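Local coordinates for protein UV damage endonuclease (Sulfolobus acidocaldarius, PDB 3TC3) that probably cuts DNA at sites of UV damage, acting as a metal-dependent endonuclease of the UvdE family built on a TIM barrel, at residues 168-173 with 198-203; 179-184 with 211-216; 193-198 with 249-254; 205-210 with 237-242. All blocks are in the same frame, centred on the assembly; numbering follows the deposited sequence.

Interaction 1. Residues 168-173 with 198-203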
loop_
_atom_site.group_PDB
_atom_site.type_symbol
_atom_site.label_atom_id
_atom_site.label_comp_id
_atom_site.label_asym_id
_atom_site.label_seq_id
_atom_site.Cartn_x
_atom_site.Cartn_y
_atom_site.Cartn_z
ATOM N N ASN A 168 9.340 23.514 7.954
ATOM C CA ASN A 168 10.018 23.855 9.216
ATOM C C ASN A 168 11.163 22.900 9.549
ATOM O O ASN A 168 11.689 22.961 10.645
ATOM C CB ASN A 168 9.115 23.927 10.444
ATOM C CG ASN A 168 7.902 24.832 10.267
ATOM O OD1 ASN A 168 7.946 25.789 9.508
ATOM N ND2 ASN A 168 6.811 24.512 10.978
ATOM N N GLY A 169 11.528 22.041 8.599
ATOM C CA GLY A 169 12.691 21.167 8.732
ATOM C C GLY A 169 12.314 19.741 9.196
ATOM O O GLY A 169 11.181 19.483 9.703
ATOM N N LYS A 170 13.294 18.854 9.092
ATOM C CA LYS A 170 13.042 17.433 9.352
ATOM C C LYS A 170 12.654 17.117 10.761
ATOM O O LYS A 170 11.655 16.435 10.957
ATOM C CB LYS A 170 14.209 16.552 8.884
ATOM C CG LYS A 170 14.191 16.399 7.362
ATOM C CD LYS A 170 15.383 15.585 6.863
ATOM C CE LYS A 170 15.149 14.116 7.102
ATOM N NZ LYS A 170 16.368 13.314 6.748
ATOM N N GLU A 171 13.382 17.601 11.774
ATOM C CA GLU A 171 13.051 17.216 13.154
ATOM C C GLU A 171 11.657 17.682 13.580
ATOM O O GLU A 171 10.932 16.883 14.173
ATOM C CB GLU A 171 14.169 17.651 14.155
ATOM C CG GLU A 171 14.026 19.060 14.647
ATOM C CD GLU A 171 15.152 19.526 15.615
ATOM O OE1 GLU A 171 15.031 19.238 16.826
ATOM O OE2 GLU A 171 16.124 20.203 15.172
ATOM N N GLU A 172 11.268 18.915 13.232
ATOM C CA GLU A 172 9.905 19.436 13.539
ATOM C C GLU A 172 8.865 18.589 12.827
ATOM O O GLU A 172 7.804 18.307 13.376
ATOM C CB GLU A 172 9.743 20.886 13.108
ATOM C CG GLU A 172 10.399 21.815 14.186
ATOM C CD GLU A 172 10.045 23.287 14.080
ATOM O OE1 GLU A 172 8.872 23.611 13.781
ATOM O OE2 GLU A 172 10.981 24.128 14.364
ATOM N N SER A 173 9.235 18.212 11.619
ATOM C CA SER A 173 8.279 17.441 10.764
ATOM C C SER A 173 8.078 16.038 11.292
ATOM O O SER A 173 6.936 15.500 11.224
ATOM C CB SER A 173 8.778 17.408 9.314
ATOM O OG SER A 173 8.644 18.721 8.668
ATOM N N ASP A 198 12.084 8.941 -1.475
ATOM C CA ASP A 198 13.369 9.128 -2.109
ATOM C C ASP A 198 13.854 10.555 -2.060
ATOM O O ASP A 198 14.909 10.891 -2.605
ATOM C CB ASP A 198 13.300 8.594 -3.557
ATOM C CG ASP A 198 12.250 9.286 -4.412
ATOM O OD1 ASP A 198 11.368 9.997 -3.946
ATOM O OD2 ASP A 198 12.289 9.062 -5.647
ATOM N N LYS A 199 13.107 11.408 -1.351
ATOM C CA LYS A 199 13.458 12.814 -1.291
ATOM C C LYS A 199 13.838 13.361 0.098
ATOM O O LYS A 199 14.780 14.164 0.186
ATOM C CB LYS A 199 12.335 13.691 -1.845
ATOM C CG LYS A 199 11.880 13.389 -3.237
ATOM C CD LYS A 199 12.904 13.806 -4.341
ATOM C CE LYS A 199 12.314 13.715 -5.798
ATOM N NZ LYS A 199 11.295 12.603 -5.946
ATOM N N VAL A 200 13.157 12.949 1.153
ATOM C CA VAL A 200 13.355 13.534 2.445
ATOM C C VAL A 200 13.488 12.549 3.593
ATOM O O VAL A 200 14.473 12.600 4.297
ATOM C CB VAL A 200 12.189 14.478 2.802
ATOM C CG1 VAL A 200 12.455 15.132 4.222
ATOM C CG2 VAL A 200 12.182 15.651 1.751
ATOM N N PHE A 201 12.521 11.629 3.698
ATOM C CA PHE A 201 12.479 10.759 4.861
ATOM C C PHE A 201 13.033 9.361 4.566
ATOM O O PHE A 201 12.402 8.525 3.914
ATOM C CB PHE A 201 11.049 10.653 5.477
ATOM C CG PHE A 201 10.605 11.960 6.001
ATOM C CD1 PHE A 201 11.229 12.511 7.163
ATOM C CD2 PHE A 201 9.673 12.759 5.261
ATOM C CE1 PHE A 201 10.860 13.804 7.612
ATOM C CE2 PHE A 201 9.334 14.059 5.697
ATOM C CZ PHE A 201 9.861 14.561 6.863
ATOM N N SER A 202 14.209 9.102 5.102
ATOM C CA SER A 202 14.938 7.885 4.844
ATOM C C SER A 202 14.463 6.739 5.740
ATOM O O SER A 202 13.631 6.986 6.638
ATOM C CB SER A 202 16.440 8.152 5.164
ATOM O OG SER A 202 16.573 8.418 6.590
ATOM N N VAL A 203 14.978 5.560 5.541
ATOM C CA VAL A 203 14.771 4.452 6.483
ATOM C C VAL A 203 15.122 4.871 7.924
ATOM O O VAL A 203 14.357 4.605 8.873
ATOM C CB VAL A 203 15.510 3.229 6.040
ATOM C CG1 VAL A 203 15.382 2.100 7.091
ATOM C CG2 VAL A 203 14.852 2.736 4.721
#
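Lys170 and Phe201 carry most of the apolar part of this contact, with Val200 and Ser173 completing it. The aliphatic stem of Lys170 and the side chain of Val200 slide past each other in opposite directions, Lys170 CG lying 3.8 Å from Val200 CG1. That same methyl sits over the centre of the Phe201 ring, 3.6 Å above its plane, so this methyl touches both ring and lysine, while Lys170 CG also comes obliquely within 4.2 Å of Phe201 CE1. Ser173 CB meets the ring at its edge, 3.9 Å from Phe201 CZ. The polar part is thinner. The bend of Lys170 at chi3 (78°) brings its end close to the loop, where NZ gives a weak hydrogen bond of 3.2 Å to Val200 O; its stronger partner is Asp205, by a salt bridge. On the helix side, Gly169 is the N-cap, and its O receives the Ser173 N bond (3.0 Å) of the first turn. Phe201 N and Val200 N are both held by the Asp197 carboxylate, fixing the loop. The contact thus joins the start of helix 170-181 to the loop between strand 192-195 and helix 203-213, with Phe201 also resting on Leu174 and on Val163.

Interaction 2. Residues 179-184 with 211-216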
loop_
_atom_site.group_PDB
_atom_site.type_symbol
_atom_site.label_atom_id
_atom_site.label_comp_id
_atom_site.label_asym_id
_atom_site.label_seq_id
_atom_site.Cartn_x
_atom_site.Cartn_y
_atom_site.Cartn_z
ATOM N N GLU A 179 2.900 13.573 16.781
ATOM C CA GLU A 179 1.806 14.231 17.503
ATOM C C GLU A 179 0.455 13.904 16.863
ATOM O O GLU A 179 -0.487 13.573 17.555
ATOM C CB GLU A 179 2.015 15.752 17.590
ATOM C CG GLU A 179 1.046 16.357 18.664
ATOM C CD GLU A 179 0.771 17.865 18.686
ATOM O OE1 GLU A 179 1.348 18.641 17.902
ATOM O OE2 GLU A 179 -0.086 18.240 19.531
ATOM N N ASN A 180 0.396 14.032 15.525
ATOM C CA ASN A 180 -0.899 13.870 14.877
ATOM C C ASN A 180 -1.275 12.389 14.781
ATOM O O ASN A 180 -2.446 12.037 14.865
ATOM C CB ASN A 180 -0.830 14.459 13.451
ATOM C CG ASN A 180 -0.726 16.037 13.482
ATOM O OD1 ASN A 180 -0.903 16.608 14.579
ATOM N ND2 ASN A 180 -0.434 16.692 12.415
ATOM N N PHE A 181 -0.245 11.497 14.647
ATOM C CA PHE A 181 -0.515 10.084 14.702
ATOM C C PHE A 181 -1.245 9.677 16.013
ATOM O O PHE A 181 -2.161 8.858 16.042
ATOM C CB PHE A 181 0.811 9.267 14.590
ATOM C CG PHE A 181 0.619 7.827 14.838
ATOM C CD1 PHE A 181 0.078 6.970 13.854
ATOM C CD2 PHE A 181 1.062 7.294 16.052
ATOM C CE1 PHE A 181 -0.135 5.560 14.135
ATOM C CE2 PHE A 181 0.875 5.954 16.304
ATOM C CZ PHE A 181 0.316 5.055 15.356
ATOM N N ARG A 182 -0.802 10.321 17.099
ATOM C CA ARG A 182 -1.295 9.952 18.433
ATOM C C ARG A 182 -2.758 10.432 18.652
ATOM O O ARG A 182 -3.361 10.064 19.666
ATOM C CB ARG A 182 -0.338 10.602 19.473
ATOM C CG ARG A 182 0.888 9.682 19.617
ATOM C CD ARG A 182 1.923 10.369 20.468
ATOM N NE ARG A 182 3.083 9.498 20.617
ATOM C CZ ARG A 182 4.229 9.898 21.122
ATOM N NH1 ARG A 182 4.404 11.193 21.479
ATOM N NH2 ARG A 182 5.230 8.995 21.195
ATOM N N LYS A 183 -3.256 11.253 17.746
ATOM C CA LYS A 183 -4.679 11.674 17.798
ATOM C C LYS A 183 -5.576 10.773 16.951
ATOM O O LYS A 183 -6.816 10.975 16.918
ATOM C CB LYS A 183 -4.783 13.087 17.318
ATOM C CG LYS A 183 -4.108 14.047 18.255
ATOM C CD LYS A 183 -4.114 15.421 17.613
ATOM C CE LYS A 183 -3.369 16.397 18.512
ATOM N NZ LYS A 183 -3.371 17.652 17.675
ATOM N N LEU A 184 -5.019 9.889 16.161
ATOM C CA LEU A 184 -5.882 9.019 15.345
ATOM C C LEU A 184 -6.748 8.028 16.111
ATOM O O LEU A 184 -6.341 7.511 17.159
ATOM C CB LEU A 184 -4.980 8.196 14.371
ATOM C CG LEU A 184 -4.259 8.973 13.288
ATOM C CD1 LEU A 184 -3.335 8.070 12.566
ATOM C CD2 LEU A 184 -5.289 9.640 12.321
ATOM N N GLU A 211 10.343 3.805 16.621
ATOM C CA GLU A 211 10.807 3.540 17.969
ATOM C C GLU A 211 9.887 4.203 19.012
ATOM O O GLU A 211 9.732 3.662 20.105
ATOM C CB GLU A 211 12.253 4.061 18.127
ATOM C CG GLU A 211 12.781 3.834 19.462
ATOM C CD GLU A 211 13.445 2.474 19.533
ATOM O OE1 GLU A 211 13.518 1.792 18.470
ATOM O OE2 GLU A 211 13.891 2.096 20.639
ATOM N N ARG A 212 9.292 5.331 18.646
ATOM C CA ARG A 212 8.446 6.153 19.572
ATOM C C ARG A 212 6.968 5.879 19.380
ATOM O O ARG A 212 6.153 6.487 20.139
ATOM C CB ARG A 212 8.816 7.629 19.311
ATOM C CG ARG A 212 10.200 7.908 19.856
ATOM C CD ARG A 212 10.796 9.138 19.065
ATOM N NE ARG A 212 12.107 9.377 19.580
ATOM C CZ ARG A 212 13.205 8.690 19.323
ATOM N NH1 ARG A 212 13.176 7.674 18.412
ATOM N NH2 ARG A 212 14.369 8.966 19.943
ATOM N N THR A 213 6.585 4.968 18.472
ATOM C CA THR A 213 5.148 4.825 18.148
ATOM C C THR A 213 4.717 3.376 18.005
ATOM O O THR A 213 3.477 3.150 18.011
ATOM C CB THR A 213 4.754 5.485 16.815
ATOM O OG1 THR A 213 5.630 4.996 15.793
ATOM C CG2 THR A 213 4.908 6.998 16.950
ATOM N N GLY A 214 5.648 2.483 17.674
ATOM C CA GLY A 214 5.274 1.109 17.333
ATOM C C GLY A 214 4.785 0.963 15.892
ATOM O O GLY A 214 4.337 -0.166 15.500
ATOM N N ILE A 215 4.858 2.009 15.073
ATOM C CA ILE A 215 4.442 1.919 13.628
ATOM C C ILE A 215 5.424 1.058 12.818
ATOM O O ILE A 215 6.558 1.407 12.758
ATOM C CB ILE A 215 4.371 3.311 13.013
ATOM C CG1 ILE A 215 3.270 4.130 13.742
ATOM C CG2 ILE A 215 3.914 3.201 11.564
ATOM C CD1 ILE A 215 3.400 5.595 13.364
ATOM N N PRO A 216 4.970 0.001 12.185
ATOM C CA PRO A 216 5.931 -0.738 11.263
ATOM C C PRO A 216 6.350 0.063 10.074
ATOM O O PRO A 216 5.629 0.956 9.577
ATOM C CB PRO A 216 5.129 -1.978 10.858
ATOM C CG PRO A 216 3.937 -2.027 11.892
ATOM C CD PRO A 216 3.601 -0.601 12.162
HETATM O O HOH W 1 2.808 6.666 20.217
#
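This is a surface contact between the ends of two neighbouring outer helices, 170-181 and 203-213, with Phe181 packed on Ile215 and Thr213 and Arg182 bound to the backbone at Arg212. In a CH-pi contact, Ile215 CD1 stands 3.5 Å from the Phe181 ring centroid, 8° off the normal, and Ile215 CG1 comes 3.5 Å from Phe181 CZ. CG of Phe181 is anti to the backbone N (chi1 172°), which carries the ring to Thr213 at the end of the other helix and to Ile215 just beyond it. Thr213 CB approaches obliquely, 3.9 Å from Phe181 CE2. An alanine in place of Phe181 is likely to leave the Ile215 methyl without the ring face it rests on and to open a gap beside Thr213. The extended Arg182 chain brings NH2 to Arg212 O at 2.9 Å; the acceptor lies at the guanidinium edge, but the N-H...O angle of 139° is bent. A water accepts from Arg182 NE (2.9 Å) and returns a weak bond to Arg212 O. Thr213 OG1, hydrogen-bonded to Ile209 O, also accepts from Ile215 N (3.2 Å), an ST turn before strand 217-220. Inward, Phe181 touches Leu192 and Ile215 touches Ile194, both of strand 192-195.

Interaction 3. Residues 193-198 with 249-254. With MN (manganese (II) ion), chain C.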
loop_
_atom_site.group_PDB
_atom_site.type_symbol
_atom_site.label_atom_id
_atom_site.label_comp_id
_atom_site.label_asym_id
_atom_site.label_seq_id
_atom_site.Cartn_x
_atom_site.Cartn_y
_atom_site.Cartn_z
ATOM N N VAL A 193 1.167 1.959 8.537
ATOM C CA VAL A 193 2.576 1.658 8.378
ATOM C C VAL A 193 3.213 2.804 7.561
ATOM O O VAL A 193 2.497 3.537 6.867
ATOM C CB VAL A 193 2.861 0.270 7.706
ATOM C CG1 VAL A 193 2.178 -0.848 8.490
ATOM C CG2 VAL A 193 2.391 0.325 6.242
ATOM N N ILE A 194 4.502 3.067 7.785
ATOM C CA ILE A 194 5.119 4.188 7.085
ATOM C C ILE A 194 6.227 3.659 6.172
ATOM O O ILE A 194 6.895 2.720 6.482
ATOM C CB ILE A 194 5.701 5.258 8.068
ATOM C CG1 ILE A 194 6.668 4.636 9.029
ATOM C CG2 ILE A 194 4.581 6.062 8.781
ATOM C CD1 ILE A 194 7.427 5.725 9.931
ATOM N N GLU A 195 6.485 4.359 5.091
ATOM C CA GLU A 195 7.474 3.915 4.131
ATOM C C GLU A 195 8.468 5.068 3.894
ATOM O O GLU A 195 8.167 6.283 3.949
ATOM C CB GLU A 195 6.696 3.721 2.821
ATOM C CG GLU A 195 7.504 3.314 1.575
ATOM C CD GLU A 195 6.704 3.466 0.276
ATOM O OE1 GLU A 195 5.476 3.492 0.296
ATOM O OE2 GLU A 195 7.325 3.521 -0.797
ATOM N N ASN A 196 9.707 4.674 3.630
ATOM C CA ASN A 196 10.705 5.631 3.304
ATOM C C ASN A 196 10.450 6.210 1.907
ATOM O O ASN A 196 9.979 5.474 1.016
ATOM C CB ASN A 196 12.112 4.998 3.436
ATOM C CG ASN A 196 12.318 3.773 2.526
ATOM O OD1 ASN A 196 11.555 2.823 2.652
ATOM N ND2 ASN A 196 13.282 3.838 1.584
ATOM N N ASP A 197 10.803 7.468 1.745
ATOM C CA ASP A 197 10.728 8.075 0.382
ATOM C C ASP A 197 12.074 8.399 -0.217
ATOM O O ASP A 197 13.095 8.280 0.479
ATOM C CB ASP A 197 9.708 9.226 0.421
ATOM C CG ASP A 197 10.247 10.439 1.167
ATOM O OD1 ASP A 197 11.031 11.221 0.546
ATOM O OD2 ASP A 197 9.922 10.688 2.351
ATOM N N ASP A 198 12.084 8.941 -1.475
ATOM C CA ASP A 198 13.369 9.128 -2.109
ATOM C C ASP A 198 13.854 10.555 -2.060
ATOM O O ASP A 198 14.909 10.891 -2.605
ATOM C CB ASP A 198 13.300 8.594 -3.557
ATOM C CG ASP A 198 12.250 9.286 -4.412
ATOM O OD1 ASP A 198 11.368 9.997 -3.946
ATOM O OD2 ASP A 198 12.289 9.062 -5.647
ATOM N N MET A 249 6.224 -6.288 5.208
ATOM C CA MET A 249 5.989 -6.004 3.805
ATOM C C MET A 249 7.082 -5.205 3.290
ATOM O O MET A 249 7.558 -4.296 3.980
ATOM C CB MET A 249 4.729 -5.219 3.649
ATOM C CG MET A 249 3.458 -5.887 4.165
ATOM S SD MET A 249 2.000 -4.769 4.056
ATOM C CE MET A 249 0.734 -5.821 4.617
ATOM N N ILE A 250 7.525 -5.462 2.046
ATOM C CA ILE A 250 8.469 -4.587 1.376
ATOM C C ILE A 250 7.900 -4.152 0.032
ATOM O O ILE A 250 7.103 -4.882 -0.600
ATOM C CB ILE A 250 9.866 -5.153 1.185
ATOM C CG1 ILE A 250 9.893 -6.354 0.348
ATOM C CG2 ILE A 250 10.469 -5.601 2.570
ATOM C CD1 ILE A 250 11.324 -6.989 0.284
ATOM N N ASP A 251 8.266 -2.968 -0.414
ATOM C CA ASP A 251 7.914 -2.462 -1.770
ATOM C C ASP A 251 9.085 -2.604 -2.704
ATOM O O ASP A 251 10.184 -2.047 -2.409
ATOM C CB ASP A 251 7.512 -1.004 -1.752
ATOM C CG ASP A 251 6.116 -0.738 -1.154
ATOM O OD1 ASP A 251 5.266 -1.591 -1.112
ATOM O OD2 ASP A 251 5.853 0.432 -0.842
ATOM N N TYR A 252 8.939 -3.404 -3.762
ATOM C CA TYR A 252 10.029 -3.652 -4.688
ATOM C C TYR A 252 9.788 -2.840 -5.954
ATOM O O TYR A 252 8.764 -2.975 -6.631
ATOM C CB TYR A 252 10.148 -5.157 -5.039
ATOM C CG TYR A 252 11.244 -5.364 -6.092
ATOM C CD1 TYR A 252 10.960 -5.317 -7.498
ATOM C CD2 TYR A 252 12.559 -5.624 -5.709
ATOM C CE1 TYR A 252 11.945 -5.506 -8.444
ATOM C CE2 TYR A 252 13.517 -5.885 -6.603
ATOM C CZ TYR A 252 13.265 -5.765 -7.993
ATOM O OH TYR A 252 14.297 -5.987 -8.849
ATOM N N SER A 253 10.781 -2.070 -6.329
ATOM C CA SER A 253 10.786 -1.421 -7.650
ATOM C C SER A 253 12.159 -1.311 -8.189
ATOM O O SER A 253 13.101 -1.751 -7.553
ATOM C CB SER A 253 10.132 -0.017 -7.605
ATOM O OG SER A 253 9.770 0.279 -8.972
ATOM N N GLU A 254 12.221 -0.842 -9.446
ATOM C CA GLU A 254 13.512 -0.624 -10.081
ATOM C C GLU A 254 13.450 0.685 -10.844
ATOM O O GLU A 254 12.361 1.159 -11.180
ATOM C CB GLU A 254 13.850 -1.717 -11.117
ATOM C CG GLU A 254 13.930 -3.148 -10.523
ATOM C CD GLU A 254 14.163 -4.126 -11.578
ATOM O OE1 GLU A 254 14.753 -3.781 -12.639
ATOM O OE2 GLU A 254 13.800 -5.275 -11.375
HETATM MN MN MN C . 7.091 2.223 -2.579
HETATM O O HOH W 2 4.872 3.097 -2.436
#
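Asp251 OD2 has two holds: it accepts a hydrogen bond from Gln160 NE2 and approaches the manganese ion at a long 2.8 Å. Glu195 holds the metal more closely, through OE2 at 2.2 Å. Its other oxygen, OE1, lies 2.8 Å from a water that binds the manganese at 2.4 Å, so the carboxylate reaches the metal both directly and through its water. Glu195 CG is anti to the backbone N (chi1 177°) and the chain stays extended beyond it, placing the carboxylate deep inside the barrel. The two acid groups cross at about a right angle, their planes 83° apart, and Asp251 OD2 comes almost equally near both Glu195 oxygens, a close approach of acceptors at 3.3 Å from OE1 and 3.4 Å from OE2. The manganese, which Asp251 OD2 and Glu195 OE2 both face, probably offsets much of this repulsion, with Arg78 and Gln160 on Asp251. Strands 192-195 and 249-252 are the fifth and seventh of a closed eight-stranded parallel TIM barrel, with strand 217-220 between them, and both residues point into its interior near the C-terminal ends of the strands, where such enzymes keep their active sites. Asp220 and Glu288 complete the manganese site. Asp251 OD1 forms a salt bridge with Arg78, which, with Gln160 on OD2, is likely to fix the turn of the carboxylate.

Interaction 4. Residues 205-210 with 237-242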
loop_
_atom_site.group_PDB
_atom_site.type_symbol
_atom_site.label_atom_id
_atom_site.label_comp_id
_atom_site.label_asym_id
_atom_site.label_seq_id
_atom_site.Cartn_x
_atom_site.Cartn_y
_atom_site.Cartn_z
ATOM N N ASP A 205 15.032 7.737 9.297
ATOM C CA ASP A 205 14.003 8.652 9.841
ATOM C C ASP A 205 12.730 7.883 10.220
ATOM O O ASP A 205 12.135 8.076 11.268
ATOM C CB ASP A 205 13.660 9.680 8.764
ATOM C CG ASP A 205 14.766 10.682 8.537
ATOM O OD1 ASP A 205 15.468 11.117 9.477
ATOM O OD2 ASP A 205 14.958 11.016 7.378
ATOM N N CYS A 206 12.357 6.928 9.364
ATOM C CA CYS A 206 11.175 6.087 9.682
ATOM C C CYS A 206 11.406 5.229 10.915
ATOM O O CYS A 206 10.484 5.086 11.750
ATOM C CB CYS A 206 10.790 5.183 8.486
ATOM S SG CYS A 206 10.229 6.152 7.052
ATOM N N LEU A 207 12.632 4.772 11.097
ATOM C CA LEU A 207 12.939 3.936 12.285
ATOM C C LEU A 207 12.829 4.840 13.547
ATOM O O LEU A 207 12.401 4.364 14.615
ATOM C CB LEU A 207 14.345 3.386 12.153
ATOM C CG LEU A 207 14.461 2.272 11.107
ATOM C CD1 LEU A 207 15.939 1.813 10.958
ATOM C CD2 LEU A 207 13.592 1.085 11.483
ATOM N N TRP A 208 13.174 6.138 13.412
ATOM C CA TRP A 208 13.096 7.052 14.590
ATOM C C TRP A 208 11.653 7.183 14.993
ATOM O O TRP A 208 11.311 7.203 16.194
ATOM C CB TRP A 208 13.735 8.362 14.170
ATOM C CG TRP A 208 13.964 9.312 15.320
ATOM C CD1 TRP A 208 15.105 9.408 16.122
ATOM C CD2 TRP A 208 13.025 10.294 15.855
ATOM N NE1 TRP A 208 14.949 10.395 17.057
ATOM C CE2 TRP A 208 13.753 10.983 16.938
ATOM C CE3 TRP A 208 11.718 10.731 15.508
ATOM C CZ2 TRP A 208 13.135 11.994 17.708
ATOM C CZ3 TRP A 208 11.141 11.801 16.275
ATOM C CH2 TRP A 208 11.861 12.397 17.306
ATOM N N ILE A 209 10.757 7.342 14.001
ATOM C CA ILE A 209 9.332 7.389 14.267
ATOM C C ILE A 209 8.861 6.074 14.890
ATOM O O ILE A 209 8.148 6.120 15.912
ATOM C CB ILE A 209 8.512 7.739 12.999
ATOM C CG1 ILE A 209 8.796 9.175 12.546
ATOM C CG2 ILE A 209 6.997 7.439 13.286
ATOM C CD1 ILE A 209 8.102 9.509 11.220
ATOM N N SER A 210 9.217 4.937 14.293
ATOM C CA SER A 210 8.734 3.652 14.782
ATOM C C SER A 210 9.110 3.428 16.218
ATOM O O SER A 210 8.294 2.895 16.991
ATOM C CB SER A 210 9.316 2.528 13.904
ATOM O OG SER A 210 8.759 1.267 14.242
ATOM N N LEU A 237 16.969 -4.017 5.830
ATOM C CA LEU A 237 15.935 -5.012 6.065
ATOM C C LEU A 237 15.869 -5.554 7.506
ATOM O O LEU A 237 14.780 -5.697 8.099
ATOM C CB LEU A 237 16.081 -6.129 5.043
ATOM C CG LEU A 237 15.727 -5.614 3.651
ATOM C CD1 LEU A 237 16.319 -6.533 2.592
ATOM C CD2 LEU A 237 14.229 -5.505 3.535
ATOM N N SER A 238 17.024 -5.848 8.078
ATOM C CA SER A 238 17.033 -6.430 9.370
ATOM C C SER A 238 16.464 -5.421 10.367
ATOM O O SER A 238 15.766 -5.788 11.292
ATOM C CB SER A 238 18.455 -6.740 9.759
ATOM O OG SER A 238 18.486 -7.047 11.120
ATOM N N LEU A 239 16.856 -4.157 10.198
ATOM C CA LEU A 239 16.365 -3.072 11.067
ATOM C C LEU A 239 14.822 -2.945 10.951
ATOM O O LEU A 239 14.110 -2.914 11.983
ATOM C CB LEU A 239 17.038 -1.758 10.702
ATOM C CG LEU A 239 18.500 -1.614 11.211
ATOM C CD1 LEU A 239 19.069 -0.417 10.504
ATOM C CD2 LEU A 239 18.569 -1.333 12.687
ATOM N N VAL A 240 14.338 -2.881 9.722
ATOM C CA VAL A 240 12.920 -2.721 9.535
ATOM C C VAL A 240 12.110 -3.936 9.989
ATOM O O VAL A 240 10.988 -3.799 10.565
ATOM C CB VAL A 240 12.695 -2.358 8.028
ATOM C CG1 VAL A 240 11.382 -2.879 7.602
ATOM C CG2 VAL A 240 13.027 -0.929 7.739
ATOM N N ARG A 241 12.687 -5.179 9.849
ATOM C CA ARG A 241 11.974 -6.388 10.384
ATOM C C ARG A 241 11.526 -6.318 11.854
ATOM O O ARG A 241 10.450 -6.802 12.219
ATOM C CB ARG A 241 12.825 -7.683 10.148
ATOM C CG ARG A 241 12.188 -8.985 10.530
ATOM C CD ARG A 241 13.235 -10.153 10.341
ATOM N NE ARG A 241 13.619 -10.261 8.923
ATOM C CZ ARG A 241 12.866 -10.771 7.935
ATOM N NH1 ARG A 241 11.611 -11.195 8.153
ATOM N NH2 ARG A 241 13.377 -10.773 6.712
ATOM N N ARG A 242 12.362 -5.738 12.700
ATOM C CA ARG A 242 12.093 -5.630 14.129
ATOM C C ARG A 242 10.899 -4.669 14.428
ATOM O O ARG A 242 10.396 -4.645 15.544
ATOM C CB ARG A 242 13.385 -5.215 14.821
ATOM C CG ARG A 242 14.452 -6.208 14.451
ATOM C CD ARG A 242 15.650 -6.172 15.407
ATOM N NE ARG A 242 16.020 -4.826 15.873
ATOM C CZ ARG A 242 17.152 -4.187 15.543
ATOM N NH1 ARG A 242 18.059 -4.762 14.745
ATOM N NH2 ARG A 242 17.370 -2.956 16.009
#
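Leu207 reaches from its helix onto Leu239 and Val240, and its two methyls divide the work. CD1 lies 3.7 Å from Leu239 CB and 3.9 Å from Leu239 CD1, so it rests along the root of that side chain as well as at one of its ends. CD2 is turned to the neighbouring residue, 4.3 Å from Val240 CG2, and passes 4.1 Å from Leu239 O. The side chains of Leu207 and Leu239 cross at about a right angle, and CD1 makes the nearer contacts. CG of Leu207 is anti to the carbonyl carbon (chi1 -73°), and chi2 of 176° sets CD1 by Leu239 and CD2 by Val240. The contact is modest, 126 Å² counting both segments, and wholly apolar, with CA atoms of Leu207 and Val240 7.2 Å apart. It joins helices 203-213 and 233-241, which follow strands 192-195 and 217-220 on the outside of the TIM barrel and flank each other there. Backbone bonds keep these turns helical, among them Ser210 N to Cys206 O and Arg241 N to Leu237 O, each 2.8 Å long. Beneath the helices, Cys206, Ser210 and Val240 all touch Val217 of strand 217-220. At the far side of helix 233-241, the Arg241 guanidinium hydrogen-bonds to the backbone O atoms of Asp281 and Glu282.

Interactions 1, 2 and 4 lie in the outer layer of the barrel, whereas interaction 3 is inside it, about 9 Å from the centre of the chain. Helix 170-181 is common to interactions 1 and 2, whose centres are 16 Å apart, and helix 203-213 to interactions 2 and 4, 13 Å apart; together they link three outer helices, 170-181, 203-213 and 233-241, side by side. Interaction 1 closes before interaction 4 opens, and interaction 4 is nested within the loop closed by interaction 3. Interactions 1 and 3 share Asp198. Through strand 192-195, which carries Glu195, the outer contacts back directly onto the wall of the manganese site: Cys206 and Ile209 of interaction 4 pack against interaction 3.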